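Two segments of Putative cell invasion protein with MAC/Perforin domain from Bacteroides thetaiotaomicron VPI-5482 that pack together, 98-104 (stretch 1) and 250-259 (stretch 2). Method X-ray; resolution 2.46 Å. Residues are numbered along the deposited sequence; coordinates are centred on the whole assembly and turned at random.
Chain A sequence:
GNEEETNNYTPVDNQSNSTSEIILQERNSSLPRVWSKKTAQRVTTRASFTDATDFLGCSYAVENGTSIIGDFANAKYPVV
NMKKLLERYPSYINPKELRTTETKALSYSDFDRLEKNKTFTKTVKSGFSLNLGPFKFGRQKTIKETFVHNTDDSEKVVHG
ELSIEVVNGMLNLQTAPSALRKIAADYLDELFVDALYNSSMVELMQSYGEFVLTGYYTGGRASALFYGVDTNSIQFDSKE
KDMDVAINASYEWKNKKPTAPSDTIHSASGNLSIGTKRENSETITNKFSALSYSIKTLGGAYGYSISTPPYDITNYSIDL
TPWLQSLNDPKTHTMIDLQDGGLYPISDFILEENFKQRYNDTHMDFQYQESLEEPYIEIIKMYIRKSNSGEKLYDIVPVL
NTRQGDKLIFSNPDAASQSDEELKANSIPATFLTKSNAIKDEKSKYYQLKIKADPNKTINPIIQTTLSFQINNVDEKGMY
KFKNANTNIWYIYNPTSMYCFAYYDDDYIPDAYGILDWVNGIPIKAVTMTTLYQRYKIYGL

Stretch 1, residues 98-104: LRTTETK
Stretch 2, residues 250-259: SYEWKNKKPT

A strand can pack against a neighbouring strand and the segment that follows it without sharing a backbone ladder, chiefly through side chains, and the packing of residues 98-104 against 250-259 is a worked example. The first stretch is extended throughout. Strand 251-254 runs nearly antiparallel to it, at 161°, but the axes come no closer than 11.1 Å, too far for backbone pairing. Beyond it the chain passes N255 (phi/psi 59/58) and bends tightly at K256 (-74/63), where K257 N donates to N255 O at 2.7 Å, and then closes in: the CA atoms of T100 and P258 lie 5.3 Å apart, against 9.7 Å for those of T103 and W253.

Alternation along the strand sends R99, T101 and T103 toward the partner, T100 and E102 away. T101, chi1 p at 64°, covers most. Its CB lies 3.7 Å from W253 CH2, its CG2 3.8 Å from P258 CB, and its OG1 3.5 Å from K256 NZ, a polar approach without a hydrogen bond. T103, also p, repeats the pose two residues on: CG2 sits 3.7 Å from W253 CE3, at the indole edge, and 3.9 Å from K256 NZ. W253 (chi1 t, -160°; chi2 -11°) thus serves both threonines. No hydrogen bond crosses among the modelled atoms; the 444 Å² buried rests largely on van der Waals packing.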

# COMPACT_ATOMS: atom_id res chain seq x y z
N LEU A 98 15.42 -24.68 3.28
CA LEU A 98 16.12 -24.32 4.52
C LEU A 98 15.86 -25.38 5.57
O LEU A 98 14.88 -26.12 5.50
CB LEU A 98 15.62 -23.02 5.05
CG LEU A 98 16.35 -21.80 4.55
CD1 LEU A 98 15.44 -20.63 4.89
CD2 LEU A 98 17.70 -21.70 5.22
N ARG A 99 16.74 -25.47 6.55
CA ARG A 99 16.50 -26.37 7.66
C ARG A 99 17.18 -25.70 8.84
O ARG A 99 18.34 -25.97 9.14
CB ARG A 99 17.03 -27.80 7.39
CG ARG A 99 16.49 -28.58 6.12
CD ARG A 99 14.97 -28.89 6.13
N THR A 100 16.45 -24.79 9.47
CA THR A 100 16.92 -24.08 10.66
C THR A 100 15.80 -23.86 11.65
O THR A 100 14.64 -24.13 11.38
CB THR A 100 17.50 -22.71 10.31
OG1 THR A 100 16.55 -22.03 9.49
CG2 THR A 100 18.82 -22.83 9.54
N THR A 101 16.18 -23.38 12.82
CA THR A 101 15.24 -23.01 13.88
C THR A 101 15.63 -21.60 14.22
O THR A 101 16.74 -21.19 13.98
CB THR A 101 15.36 -23.89 15.12
OG1 THR A 101 16.65 -23.71 15.71
CG2 THR A 101 15.18 -25.34 14.78
N GLU A 102 14.69 -20.85 14.78
CA GLU A 102 14.91 -19.44 15.11
C GLU A 102 14.07 -19.08 16.33
O GLU A 102 12.89 -19.42 16.40
CB GLU A 102 14.49 -18.58 13.91
CG GLU A 102 15.28 -17.29 13.73
CD GLU A 102 16.57 -17.48 12.91
OE1 GLU A 102 16.48 -17.89 11.72
OE2 GLU A 102 17.68 -17.19 13.45
N THR A 103 14.68 -18.44 17.32
CA THR A 103 13.90 -17.81 18.38
C THR A 103 14.28 -16.33 18.43
O THR A 103 15.43 -15.95 18.20
CB THR A 103 14.10 -18.48 19.73
OG1 THR A 103 15.47 -18.39 20.10
CG2 THR A 103 13.69 -19.95 19.69
N LYS A 104 13.28 -15.49 18.63
CA LYS A 104 13.48 -14.05 18.75
C LYS A 104 12.54 -13.63 19.86
O LYS A 104 11.41 -14.10 19.90
CB LYS A 104 13.06 -13.26 17.50
CG LYS A 104 13.30 -13.85 16.12
CD LYS A 104 12.29 -13.20 15.14
CE LYS A 104 12.52 -13.53 13.65
NZ LYS A 104 11.54 -12.75 12.81
N SER A 250 10.41 -18.10 30.50
CA SER A 250 9.00 -18.50 30.39
C SER A 250 8.68 -19.47 29.29
O SER A 250 7.51 -19.67 28.97
CB SER A 250 8.14 -17.26 30.21
OG SER A 250 8.13 -16.54 31.42
N TYR A 251 9.70 -20.08 28.69
CA TYR A 251 9.44 -21.14 27.74
C TYR A 251 10.58 -22.11 27.77
O TYR A 251 11.62 -21.81 28.30
CB TYR A 251 9.19 -20.57 26.35
CG TYR A 251 10.42 -20.18 25.63
CD1 TYR A 251 10.98 -18.92 25.81
CD2 TYR A 251 11.05 -21.07 24.76
CE1 TYR A 251 12.14 -18.55 25.16
CE2 TYR A 251 12.23 -20.70 24.10
CZ TYR A 251 12.77 -19.44 24.31
OH TYR A 251 13.91 -19.06 23.66
N GLU A 252 10.37 -23.29 27.22
CA GLU A 252 11.42 -24.27 27.15
C GLU A 252 11.42 -24.98 25.80
O GLU A 252 10.41 -25.52 25.38
CB GLU A 252 11.27 -25.28 28.29
CG GLU A 252 12.59 -25.92 28.67
CD GLU A 252 12.45 -27.02 29.69
OE1 GLU A 252 11.83 -28.06 29.35
OE2 GLU A 252 12.95 -26.85 30.82
N TRP A 253 12.56 -24.94 25.13
CA TRP A 253 12.77 -25.73 23.93
C TRP A 253 13.97 -26.65 24.20
O TRP A 253 15.12 -26.21 24.08
CB TRP A 253 12.99 -24.83 22.71
CG TRP A 253 12.75 -25.49 21.37
CD1 TRP A 253 12.58 -26.83 21.13
CD2 TRP A 253 12.72 -24.86 20.08
NE1 TRP A 253 12.41 -27.06 19.79
CE2 TRP A 253 12.49 -25.87 19.12
CE3 TRP A 253 12.83 -23.54 19.65
CZ2 TRP A 253 12.38 -25.60 17.77
CZ3 TRP A 253 12.73 -23.27 18.30
CH2 TRP A 253 12.50 -24.30 17.37
N LYS A 254 13.71 -27.89 24.62
CA LYS A 254 14.77 -28.90 24.80
C LYS A 254 15.09 -29.55 23.47
O LYS A 254 14.17 -29.96 22.76
CB LYS A 254 14.33 -30.03 25.72
CG LYS A 254 14.11 -29.68 27.17
CD LYS A 254 14.30 -30.94 28.05
CE LYS A 254 13.31 -31.00 29.19
NZ LYS A 254 11.97 -31.38 28.65
N ASN A 255 16.37 -29.67 23.14
CA ASN A 255 16.81 -30.40 21.93
C ASN A 255 16.22 -29.79 20.64
O ASN A 255 15.55 -30.49 19.88
CB ASN A 255 16.44 -31.91 22.02
CG ASN A 255 16.63 -32.49 23.44
OD1 ASN A 255 17.75 -32.66 23.92
ND2 ASN A 255 15.51 -32.82 24.10
N LYS A 256 16.49 -28.51 20.39
CA LYS A 256 15.83 -27.76 19.29
C LYS A 256 16.34 -28.15 17.88
O LYS A 256 16.89 -27.32 17.14
CB LYS A 256 15.86 -26.23 19.55
CG LYS A 256 17.16 -25.47 19.20
CD LYS A 256 17.39 -24.22 20.08
CE LYS A 256 16.40 -23.09 19.84
NZ LYS A 256 16.83 -22.09 18.81
N LYS A 257 16.13 -29.41 17.52
CA LYS A 257 16.48 -29.93 16.19
C LYS A 257 15.54 -29.33 15.13
O LYS A 257 14.36 -29.08 15.44
CB LYS A 257 16.39 -31.46 16.14
CG LYS A 257 17.36 -32.23 17.05
CD LYS A 257 17.07 -33.75 17.03
CE LYS A 257 17.23 -34.37 15.63
NZ LYS A 257 16.85 -35.81 15.58
N PRO A 258 16.05 -29.08 13.90
CA PRO A 258 15.20 -28.67 12.76
C PRO A 258 14.71 -29.84 11.89
O PRO A 258 15.00 -31.02 12.20
CB PRO A 258 16.14 -27.76 11.95
CG PRO A 258 17.50 -28.37 12.16
CD PRO A 258 17.49 -28.97 13.57
N THR A 259 13.99 -29.51 10.81
CA THR A 259 13.70 -30.45 9.71
C THR A 259 12.75 -31.58 10.16
O THR A 259 12.94 -32.75 9.84
CB THR A 259 15.05 -30.99 9.04
OG1 THR A 259 14.82 -31.31 7.66
CG2 THR A 259 15.68 -32.20 9.77